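Local coordinates for glutathione transferase (Leptospira interrogans serovar Lai, PDB 3UBK), which binds glutathione and probably transfers it to electrophilic substrates, at residues A9-Y14 against I207-L212; K134-V139 against D180-W185; L23-E28 against P79-E84. One frame throughout, in Å; residues are numbered along the deposited sequence.

Contact 1: residues A9-Y14 against I207-L212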
loop_
_atom_site.group_PDB
_atom_site.type_symbol
_atom_site.label_atom_id
_atom_site.label_comp_id
_atom_site.label_asym_id
_atom_site.label_seq_id
_atom_site.Cartn_x
_atom_site.Cartn_y
_atom_site.Cartn_z
ATOM N N ALA A 9 -12.071 -14.560 6.731
ATOM C CA ALA A 9 -13.506 -14.450 7.006
ATOM C C ALA A 9 -14.128 -13.186 6.420
ATOM O O ALA A 9 -13.439 -12.188 6.178
ATOM C CB ALA A 9 -13.765 -14.533 8.512
ATOM N N SER A 10 -15.442 -13.227 6.221
ATOM C CA SER A 10 -16.152 -12.154 5.537
ATOM C C SER A 10 -16.336 -10.912 6.385
ATOM O O SER A 10 -16.909 -9.945 5.913
ATOM C CB SER A 10 -17.515 -12.630 5.017
ATOM O OG SER A 10 -17.375 -13.675 4.059
ATOM N N ILE A 11 -15.850 -10.930 7.626
ATOM C CA ILE A 11 -15.890 -9.722 8.441
ATOM C C ILE A 11 -14.679 -8.818 8.207
ATOM O O ILE A 11 -14.683 -7.663 8.629
ATOM C CB ILE A 11 -16.008 -10.012 9.959
ATOM C CG1 ILE A 11 -14.945 -11.017 10.403
ATOM C CG2 ILE A 11 -17.425 -10.477 10.324
ATOM C CD1 ILE A 11 -14.807 -11.109 11.916
ATOM N N SER A 12 -13.647 -9.341 7.548
ATOM C CA SER A 12 -12.482 -8.520 7.202
ATOM C C SER A 12 -12.721 -7.671 5.951
ATOM O O SER A 12 -13.092 -8.191 4.889
ATOM C CB SER A 12 -11.242 -9.394 6.999
ATOM O OG SER A 12 -10.221 -8.637 6.354
ATOM N N ASN A 13 -12.492 -6.366 6.048
ATOM C CA ASN A 13 -12.618 -5.534 4.857
ATOM C C ASN A 13 -11.561 -5.813 3.770
ATOM O O ASN A 13 -11.823 -5.618 2.576
ATOM C CB ASN A 13 -12.724 -4.042 5.193
ATOM C CG ASN A 13 -11.746 -3.601 6.264
ATOM O OD1 ASN A 13 -11.298 -2.454 6.256
ATOM N ND2 ASN A 13 -11.405 -4.504 7.185
ATOM N N TYR A 14 -10.382 -6.279 4.174
ATOM C CA TYR A 14 -9.348 -6.659 3.207
ATOM C C TYR A 14 -9.705 -7.946 2.465
ATOM O O TYR A 14 -9.417 -8.078 1.282
ATOM C CB TYR A 14 -7.975 -6.761 3.886
ATOM C CG TYR A 14 -7.525 -5.383 4.334
ATOM C CD1 TYR A 14 -7.821 -4.913 5.607
ATOM C CD2 TYR A 14 -6.875 -4.528 3.454
ATOM C CE1 TYR A 14 -7.439 -3.629 6.007
ATOM C CE2 TYR A 14 -6.488 -3.251 3.847
ATOM C CZ TYR A 14 -6.779 -2.809 5.127
ATOM O OH TYR A 14 -6.418 -1.539 5.527
ATOM N N ILE A 207 -24.334 -12.367 7.406
ATOM C CA ILE A 207 -24.578 -13.704 7.920
ATOM C C ILE A 207 -23.629 -14.041 9.066
ATOM O O ILE A 207 -24.049 -14.558 10.107
ATOM C CB ILE A 207 -24.399 -14.766 6.803
ATOM C CG1 ILE A 207 -25.545 -14.703 5.787
ATOM C CG2 ILE A 207 -24.281 -16.153 7.384
ATOM C CD1 ILE A 207 -25.234 -15.487 4.507
ATOM N N LEU A 208 -22.338 -13.772 8.876
ATOM C CA LEU A 208 -21.352 -14.135 9.899
ATOM C C LEU A 208 -21.454 -13.246 11.141
ATOM O O LEU A 208 -21.289 -13.723 12.275
ATOM C CB LEU A 208 -19.924 -14.095 9.344
ATOM C CG LEU A 208 -18.821 -14.501 10.343
ATOM C CD1 LEU A 208 -18.992 -15.937 10.816
ATOM C CD2 LEU A 208 -17.435 -14.335 9.715
ATOM N N LYS A 209 -21.708 -11.962 10.920
ATOM C CA LYS A 209 -21.867 -11.007 12.020
ATOM C C LYS A 209 -22.984 -11.473 12.945
ATOM O O LYS A 209 -22.789 -11.591 14.154
ATOM C CB LYS A 209 -22.178 -9.602 11.493
ATOM C CG LYS A 209 -21.003 -8.894 10.822
ATOM C CD LYS A 209 -20.275 -7.973 11.779
ATOM C CE LYS A 209 -21.030 -6.666 11.977
ATOM N NZ LYS A 209 -21.048 -5.840 10.738
ATOM N N LYS A 210 -24.148 -11.759 12.367
ATOM C CA LYS A 210 -25.297 -12.216 13.150
ATOM C C LYS A 210 -24.936 -13.430 13.986
ATOM O O LYS A 210 -25.313 -13.528 15.152
ATOM C CB LYS A 210 -26.485 -12.545 12.240
ATOM C CG LYS A 210 -27.064 -11.356 11.509
ATOM C CD LYS A 210 -27.707 -10.374 12.475
ATOM C CE LYS A 210 -28.330 -9.210 11.719
ATOM N NZ LYS A 210 -28.952 -8.218 12.637
ATOM N N ILE A 211 -24.193 -14.353 13.391
ATOM C CA ILE A 211 -23.779 -15.563 14.075
ATOM C C ILE A 211 -22.754 -15.295 15.187
ATOM O O ILE A 211 -22.824 -15.887 16.273
ATOM C CB ILE A 211 -23.156 -16.539 13.092
ATOM C CG1 ILE A 211 -24.227 -17.119 12.171
ATOM C CG2 ILE A 211 -22.432 -17.663 13.836
ATOM C CD1 ILE A 211 -23.643 -18.003 11.122
ATOM N N LEU A 212 -21.790 -14.427 14.904
ATOM C CA LEU A 212 -20.757 -14.100 15.888
ATOM C C LEU A 212 -21.355 -13.375 17.099
ATOM O O LEU A 212 -20.978 -13.638 18.245
ATOM C CB LEU A 212 -19.637 -13.265 15.253
ATOM C CG LEU A 212 -18.732 -14.026 14.271
ATOM C CD1 LEU A 212 -17.594 -13.160 13.752
ATOM C CD2 LEU A 212 -18.180 -15.296 14.903
#
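Leu208 lays its CD2 methyl over the turn that runs from Ala9 to Ser12. This one branch meets two side chains: Ala9 CB lies 3.9 Å from Leu208 CD2, and Ile11 CG2 lies at the same distance from it. The backbone N of Ser10 is near the same methyl. With CG anti to its own backbone N (chi1 -178°), Leu208 extends from helix 196-213 and brings CD2 down on the turn.

Ile11 is the main partner from the other side, and its two branches divide the work. CG2 packs on Leu208 and, at 3.9 Å, on CG of Lys209. The side chains of Ile11 and Leu208 cross at about a right angle. The other branch ends in CD1, which meets Leu212 CD1 tip to tip at 3.9 Å, one helical turn beyond Leu208. A chi1 of 51° tucks CG1 over the backbone and sends CD1 toward Leu212.

Lys209 offers the aliphatic start of its chain. Its ammonium group makes a long, weak ion pair with Glu167. Arg33 also touches Ala9 and Leu208.

The loop itself is a type I beta turn, closed by Ser12 N to Ala9 O. It follows strand 4-7 and leads into helix 13-25, with Ser12 as the N-cap. This is the first strand-to-helix link of the thioredoxin-like domain of glutathione transferases. The site is close by: the side chain of Ala9 is about 5 Å from that of Ile51, which binds glutathione.

No hydrogen bond joins 9-14 to 207-212. The side chains of the C-terminal helix meet this loop beside the glutathione site through carbon atoms, an apolar contact with no directional bond to fix its register.

Contact 2: residues K134-V139 against D180-W185; sequences KALQRV and DLLNGW. With SO4 (sulfate ion), chain E.
Gln137 reaches from helix 119-139 to the loop that leads into helix 185-193. Both belong to the all-helical C-terminal domain of the glutathione transferase fold. The side chain starts at CB without pointing straight at the loop. CG is anti to the backbone N, and a bend at the next torsion then swings the amide across. Its carbon CD comes to 3.5 Å from Asn183 CB. NE2 lies beside the same CB. OE1 accepts a hydrogen bond of 2.7 Å from Asn183 N, which sits in the carbonyl plane on a lone pair. The bond is short but bent, with an angle of 138° at the hydrogen. OE1 also lies 3.5 Å from Leu182 CD1. The amides of Gln137 and Asn183 stand almost perpendicular, 88° apart, and make no amide-to-amide bond.

Next to this polar link is an apolar one. Leu136 CD2 packs on Leu182 CD2 at 3.7 Å. Both leucines are buried. Leu136 also rests on Ile95, Ile98 and Leu103 of helix 86-111, while Leu182 touches Ile133 of helix 119-139 and Leu162 of helix 153-169. The pair thus packs the loop against these three helices. On another side of helix 119-139, Arg138 forms a salt bridge with Glu40 of the second subunit.

Residues Leu182 to Trp185 make a type II beta turn, closed by Trp185 N to Leu182 O. Gly184 holds the positive phi of this turn and is the N-cap of the helix that follows. A sulfate, probably from the crystallisation liquor, sits at this helix start, also bound by the backbone N atoms of Lys186 and Glu187. Gly184 N donates to sulfate O2 over 2.8 Å, at an angle of 149°.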
loop_
_atom_site.group_PDB
_atom_site.type_symbol
_atom_site.label_atom_id
_atom_site.label_comp_id
_atom_site.label_asym_id
_atom_site.label_seq_id
_atom_site.Cartn_x
_atom_site.Cartn_y
_atom_site.Cartn_z
ATOM N N LYS A 134 -11.406 15.022 2.106
ATOM C CA LYS A 134 -11.252 16.163 1.211
ATOM C C LYS A 134 -10.216 15.885 0.125
ATOM O O LYS A 134 -10.335 16.371 -1.003
ATOM C CB LYS A 134 -10.878 17.428 2.003
ATOM C CG LYS A 134 -11.853 17.755 3.127
ATOM C CD LYS A 134 -11.587 19.123 3.731
ATOM C CE LYS A 134 -12.588 19.438 4.836
ATOM N NZ LYS A 134 -12.388 20.805 5.396
ATOM N N ALA A 135 -9.191 15.116 0.468
ATOM C CA ALA A 135 -8.230 14.667 -0.541
ATOM C C ALA A 135 -8.925 13.727 -1.523
ATOM O O ALA A 135 -8.862 13.930 -2.733
ATOM C CB ALA A 135 -7.051 13.967 0.124
ATOM N N LEU A 136 -9.579 12.701 -0.986
ATOM C CA LEU A 136 -10.337 11.736 -1.798
ATOM C C LEU A 136 -11.320 12.442 -2.724
ATOM O O LEU A 136 -11.381 12.154 -3.916
ATOM C CB LEU A 136 -11.068 10.731 -0.899
ATOM C CG LEU A 136 -11.819 9.579 -1.588
ATOM C CD1 LEU A 136 -10.860 8.740 -2.428
ATOM C CD2 LEU A 136 -12.543 8.719 -0.561
ATOM N N GLN A 137 -12.074 13.389 -2.179
ATOM C CA GLN A 137 -13.031 14.146 -2.982
ATOM C C GLN A 137 -12.396 14.668 -4.269
ATOM O O GLN A 137 -13.053 14.790 -5.300
ATOM C CB GLN A 137 -13.626 15.301 -2.159
ATOM C CG GLN A 137 -14.788 16.022 -2.829
ATOM C CD GLN A 137 -16.030 15.152 -2.932
ATOM O OE1 GLN A 137 -16.571 14.703 -1.922
ATOM N NE2 GLN A 137 -16.479 14.901 -4.158
ATOM N N ARG A 138 -11.104 14.962 -4.223
ATOM C CA ARG A 138 -10.439 15.540 -5.384
ATOM C C ARG A 138 -10.254 14.574 -6.563
ATOM O O ARG A 138 -10.183 15.012 -7.711
ATOM C CB ARG A 138 -9.080 16.136 -4.985
ATOM C CG ARG A 138 -9.155 17.375 -4.079
ATOM C CD ARG A 138 -7.753 17.982 -3.859
ATOM N NE ARG A 138 -7.692 18.771 -2.631
ATOM C CZ ARG A 138 -7.643 20.101 -2.594
ATOM N NH1 ARG A 138 -7.626 20.804 -3.721
ATOM N NH2 ARG A 138 -7.594 20.726 -1.428
ATOM N N VAL A 139 -10.149 13.271 -6.295
ATOM C CA VAL A 139 -9.847 12.318 -7.375
ATOM C C VAL A 139 -11.011 11.398 -7.792
ATOM O O VAL A 139 -10.948 10.760 -8.851
ATOM C CB VAL A 139 -8.588 11.445 -7.077
ATOM C CG1 VAL A 139 -7.292 12.230 -7.301
ATOM C CG2 VAL A 139 -8.639 10.885 -5.682
ATOM N N ASP A 180 -19.828 11.759 5.632
ATOM C CA ASP A 180 -20.902 12.628 5.172
ATOM C C ASP A 180 -20.337 13.735 4.291
ATOM O O ASP A 180 -21.061 14.363 3.515
ATOM C CB ASP A 180 -21.668 13.204 6.364
ATOM C CG ASP A 180 -22.365 12.127 7.178
ATOM O OD1 ASP A 180 -23.292 11.483 6.643
ATOM O OD2 ASP A 180 -21.986 11.920 8.350
ATOM N N LEU A 181 -19.032 13.960 4.399
ATOM C CA LEU A 181 -18.367 14.980 3.593
ATOM C C LEU A 181 -18.024 14.497 2.178
ATOM O O LEU A 181 -17.810 15.312 1.276
ATOM C CB LEU A 181 -17.111 15.482 4.312
ATOM C CG LEU A 181 -17.379 16.137 5.674
ATOM C CD1 LEU A 181 -16.106 16.221 6.512
ATOM C CD2 LEU A 181 -18.017 17.518 5.494
ATOM N N LEU A 182 -17.981 13.178 1.981
ATOM C CA LEU A 182 -17.706 12.612 0.652
ATOM C C LEU A 182 -18.920 12.693 -0.283
ATOM O O LEU A 182 -19.815 11.843 -0.257
ATOM C CB LEU A 182 -17.216 11.166 0.760
ATOM C CG LEU A 182 -16.777 10.519 -0.563
ATOM C CD1 LEU A 182 -15.752 11.377 -1.273
ATOM C CD2 LEU A 182 -16.213 9.137 -0.320
ATOM N N ASN A 183 -18.920 13.726 -1.114
ATOM C CA ASN A 183 -19.947 13.965 -2.101
ATOM C C ASN A 183 -20.130 12.787 -3.061
ATOM O O ASN A 183 -19.262 12.529 -3.901
ATOM C CB ASN A 183 -19.541 15.193 -2.908
ATOM C CG ASN A 183 -20.712 16.043 -3.303
ATOM O OD1 ASN A 183 -21.540 15.644 -4.126
ATOM N ND2 ASN A 183 -20.784 17.239 -2.731
ATOM N N GLY A 184 -21.256 12.085 -2.950
ATOM C CA GLY A 184 -21.559 10.987 -3.871
ATOM C C GLY A 184 -21.503 9.606 -3.246
ATOM O O GLY A 184 -21.955 8.622 -3.841
ATOM N N TRP A 185 -20.957 9.522 -2.040
ATOM C CA TRP A 185 -20.815 8.235 -1.363
ATOM C C TRP A 185 -22.113 7.453 -1.114
ATOM O O TRP A 185 -22.149 6.235 -1.280
ATOM C CB TRP A 185 -20.090 8.391 -0.031
ATOM C CG TRP A 185 -20.273 7.180 0.826
ATOM C CD1 TRP A 185 -20.923 7.114 2.020
ATOM C CD2 TRP A 185 -19.828 5.847 0.536
ATOM N NE1 TRP A 185 -20.897 5.828 2.502
ATOM C CE2 TRP A 185 -20.232 5.030 1.607
ATOM C CE3 TRP A 185 -19.124 5.269 -0.525
ATOM C CZ2 TRP A 185 -19.961 3.660 1.649
ATOM C CZ3 TRP A 185 -18.849 3.911 -0.479
ATOM C CH2 TRP A 185 -19.264 3.122 0.599
HETATM S S SO4 E . -24.213 11.161 -1.060
HETATM O O1 SO4 E . -25.514 11.385 -0.427
HETATM O O2 SO4 E . -23.702 12.410 -1.619
HETATM O O3 SO4 E . -23.270 10.669 -0.052
HETATM O O4 SO4 E . -24.372 10.189 -2.144
#

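Contact 3: residues L23-E28 against P79-E84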
loop_
_atom_site.group_PDB
_atom_site.type_symbol
_atom_site.label_atom_id
_atom_site.label_comp_id
_atom_site.label_asym_id
_atom_site.label_seq_id
_atom_site.Cartn_x
_atom_site.Cartn_y
_atom_site.Cartn_z
ATOM N N LEU A 23 -15.520 -11.806 -7.526
ATOM C CA LEU A 23 -16.931 -11.922 -7.901
ATOM C C LEU A 23 -17.234 -11.152 -9.168
ATOM O O LEU A 23 -17.977 -11.627 -10.026
ATOM C CB LEU A 23 -17.832 -11.405 -6.774
ATOM C CG LEU A 23 -17.876 -12.348 -5.571
ATOM C CD1 LEU A 23 -18.603 -11.675 -4.394
ATOM C CD2 LEU A 23 -18.545 -13.678 -5.990
ATOM N N GLU A 24 -16.663 -9.957 -9.287
ATOM C CA GLU A 24 -16.979 -9.110 -10.424
ATOM C C GLU A 24 -16.479 -9.685 -11.755
ATOM O O GLU A 24 -17.144 -9.516 -12.789
ATOM C CB GLU A 24 -16.450 -7.692 -10.199
ATOM C CG GLU A 24 -17.056 -6.677 -11.146
ATOM C CD GLU A 24 -18.533 -6.383 -10.846
ATOM O OE1 GLU A 24 -19.038 -6.743 -9.758
ATOM O OE2 GLU A 24 -19.178 -5.762 -11.701
ATOM N N LYS A 25 -15.321 -10.353 -11.718
ATOM C CA LYS A 25 -14.775 -11.066 -12.867
ATOM C C LYS A 25 -15.514 -12.381 -13.135
ATOM O O LYS A 25 -15.378 -12.970 -14.207
ATOM C CB LYS A 25 -13.281 -11.369 -12.658
ATOM C CG LYS A 25 -12.356 -10.167 -12.857
ATOM C CD LYS A 25 -10.897 -10.562 -12.748
ATOM C CE LYS A 25 -9.985 -9.344 -12.896
ATOM N NZ LYS A 25 -9.888 -8.840 -14.333
ATOM N N GLY A 26 -16.259 -12.851 -12.143
ATOM C CA GLY A 26 -16.997 -14.096 -12.274
ATOM C C GLY A 26 -16.131 -15.319 -12.058
ATOM O O GLY A 26 -16.425 -16.388 -12.581
ATOM N N LEU A 27 -15.047 -15.173 -11.309
ATOM C CA LEU A 27 -14.155 -16.300 -11.070
ATOM C C LEU A 27 -14.772 -17.237 -10.035
ATOM O O LEU A 27 -15.456 -16.785 -9.123
ATOM C CB LEU A 27 -12.797 -15.819 -10.555
ATOM C CG LEU A 27 -11.984 -14.922 -11.494
ATOM C CD1 LEU A 27 -10.781 -14.299 -10.786
ATOM C CD2 LEU A 27 -11.534 -15.717 -12.696
ATOM N N GLU A 28 -14.521 -18.534 -10.167
ATOM C CA GLU A 28 -14.903 -19.485 -9.127
ATOM C C GLU A 28 -13.835 -19.553 -8.039
ATOM O O GLU A 28 -12.639 -19.580 -8.332
ATOM C CB GLU A 28 -15.095 -20.881 -9.712
ATOM C CG GLU A 28 -16.250 -20.994 -10.692
ATOM C CD GLU A 28 -16.331 -22.373 -11.322
ATOM O OE1 GLU A 28 -15.739 -23.323 -10.761
ATOM O OE2 GLU A 28 -16.985 -22.505 -12.379
ATOM N N PRO A 79 -14.150 -7.111 -15.343
ATOM C CA PRO A 79 -13.545 -5.812 -15.582
ATOM C C PRO A 79 -12.049 -5.872 -15.347
ATOM O O PRO A 79 -11.547 -6.677 -14.532
ATOM C CB PRO A 79 -14.176 -4.929 -14.500
ATOM C CG PRO A 79 -14.349 -5.882 -13.332
ATOM C CD PRO A 79 -14.767 -7.191 -14.002
ATOM N N LYS A 80 -11.349 -5.011 -16.061
ATOM C CA LYS A 80 -9.939 -4.784 -15.830
ATOM C C LYS A 80 -9.795 -3.938 -14.577
ATOM O O LYS A 80 -10.164 -2.755 -14.571
ATOM C CB LYS A 80 -9.361 -4.066 -17.045
ATOM C CG LYS A 80 -9.339 -4.982 -18.271
ATOM C CD LYS A 80 -8.956 -4.261 -19.544
ATOM C CE LYS A 80 -9.114 -5.186 -20.760
ATOM N NZ LYS A 80 -8.345 -6.473 -20.631
ATOM N N LEU A 81 -9.287 -4.537 -13.505
ATOM C CA LEU A 81 -9.172 -3.817 -12.245
ATOM C C LEU A 81 -8.168 -2.686 -12.377
ATOM O O LEU A 81 -8.302 -1.654 -11.733
ATOM C CB LEU A 81 -8.783 -4.766 -11.111
ATOM C CG LEU A 81 -9.751 -5.945 -10.945
ATOM C CD1 LEU A 81 -9.286 -6.811 -9.803
ATOM C CD2 LEU A 81 -11.184 -5.440 -10.695
ATOM N N ILE A 82 -7.176 -2.885 -13.236
ATOM C CA ILE A 82 -6.196 -1.859 -13.556
ATOM C C ILE A 82 -6.475 -1.471 -14.991
ATOM O O ILE A 82 -6.275 -2.288 -15.894
ATOM C CB ILE A 82 -4.732 -2.408 -13.508
ATOM C CG1 ILE A 82 -4.382 -2.986 -12.132
ATOM C CG2 ILE A 82 -3.750 -1.330 -13.904
ATOM C CD1 ILE A 82 -4.550 -1.988 -10.989
ATOM N N PRO A 83 -6.940 -0.235 -15.218
ATOM C CA PRO A 83 -7.241 0.187 -16.583
ATOM C C PRO A 83 -6.034 0.105 -17.507
ATOM O O PRO A 83 -4.889 0.262 -17.070
ATOM C CB PRO A 83 -7.646 1.651 -16.415
ATOM C CG PRO A 83 -8.187 1.729 -15.027
ATOM C CD PRO A 83 -7.327 0.784 -14.222
ATOM N N GLU A 84 -6.306 -0.110 -18.791
ATOM C CA GLU A 84 -5.259 -0.192 -19.801
ATOM C C GLU A 84 -4.561 1.151 -19.988
ATOM O O GLU A 84 -3.357 1.207 -20.184
ATOM C CB GLU A 84 -5.845 -0.677 -21.129
ATOM C CG GLU A 84 -6.309 -2.139 -21.083
ATOM C CD GLU A 84 -6.841 -2.648 -22.420
ATOM O OE1 GLU A 84 -6.330 -2.210 -23.474
ATOM O OE2 GLU A 84 -7.765 -3.495 -22.415
#
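Lys25 NZ is gripped by several oxygens at once. Within the contact it gives a hydrogen bond of 2.7 Å to Pro79 O, approaching from 33° off the carbonyl plane. Outside it, NZ forms hydrogen bonds with the carbonyls of Phe75 and Gln77 and a salt bridge with Asp72, whose carboxylate also accepts from the backbone N atoms of Leu81 and Ile82. The ammonium group thus gathers the chain around the end of helix 64-74. These oxygens probably favour its charged form.

The lysine chain is extended as far as CE and bends only at its last torsion (chi4 -74°), which turns NZ onto the carbonyl. On the way, CE packs against CG of Leu81 at 3.9 Å.

Pro79, which follows a cis peptide bond, lays its ring against the last turn of helix 13-25. Its CG lies 3.6 Å from Glu24 CG, and its CD is 3.5 Å from Glu24 O. The Glu24 chain runs across the proline ring. The carboxylate of Glu24 has its own partner, a salt bridge to Lys195.

Gly26 ends the helix with positive phi (80°) in a Schellman motif, and its N bonds back to Leu23 O at 3.0 Å. The chain then leaves for strand 29-32. The contact therefore joins a capped helix end of the thioredoxin-like domain to the linker that runs on into helix 86-111, the interdomain connection of the glutathione transferase fold.

In the fold
Contacts 1 and 3 share helix 13-25: contact 1 is at its start and contact 3 at its end. Their centres are about 23 Å apart. Along the chain, contact 3 closes first and contact 2 follows, while contact 1 spans both, joining residues near the N-terminus to the C-terminal helix 196-213. Contact 2 lies wholly in the helical domain, about 27 Å from contact 1 and about 25 Å from contact 3 between centres. Contacts 1 and 2 are on opposite sides of the chain's centre. None of the three touches another. Contact 1 joins the two domains near the glutathione site, contact 3 anchors their linker, and contact 2 holds a loop within the C-terminal domain.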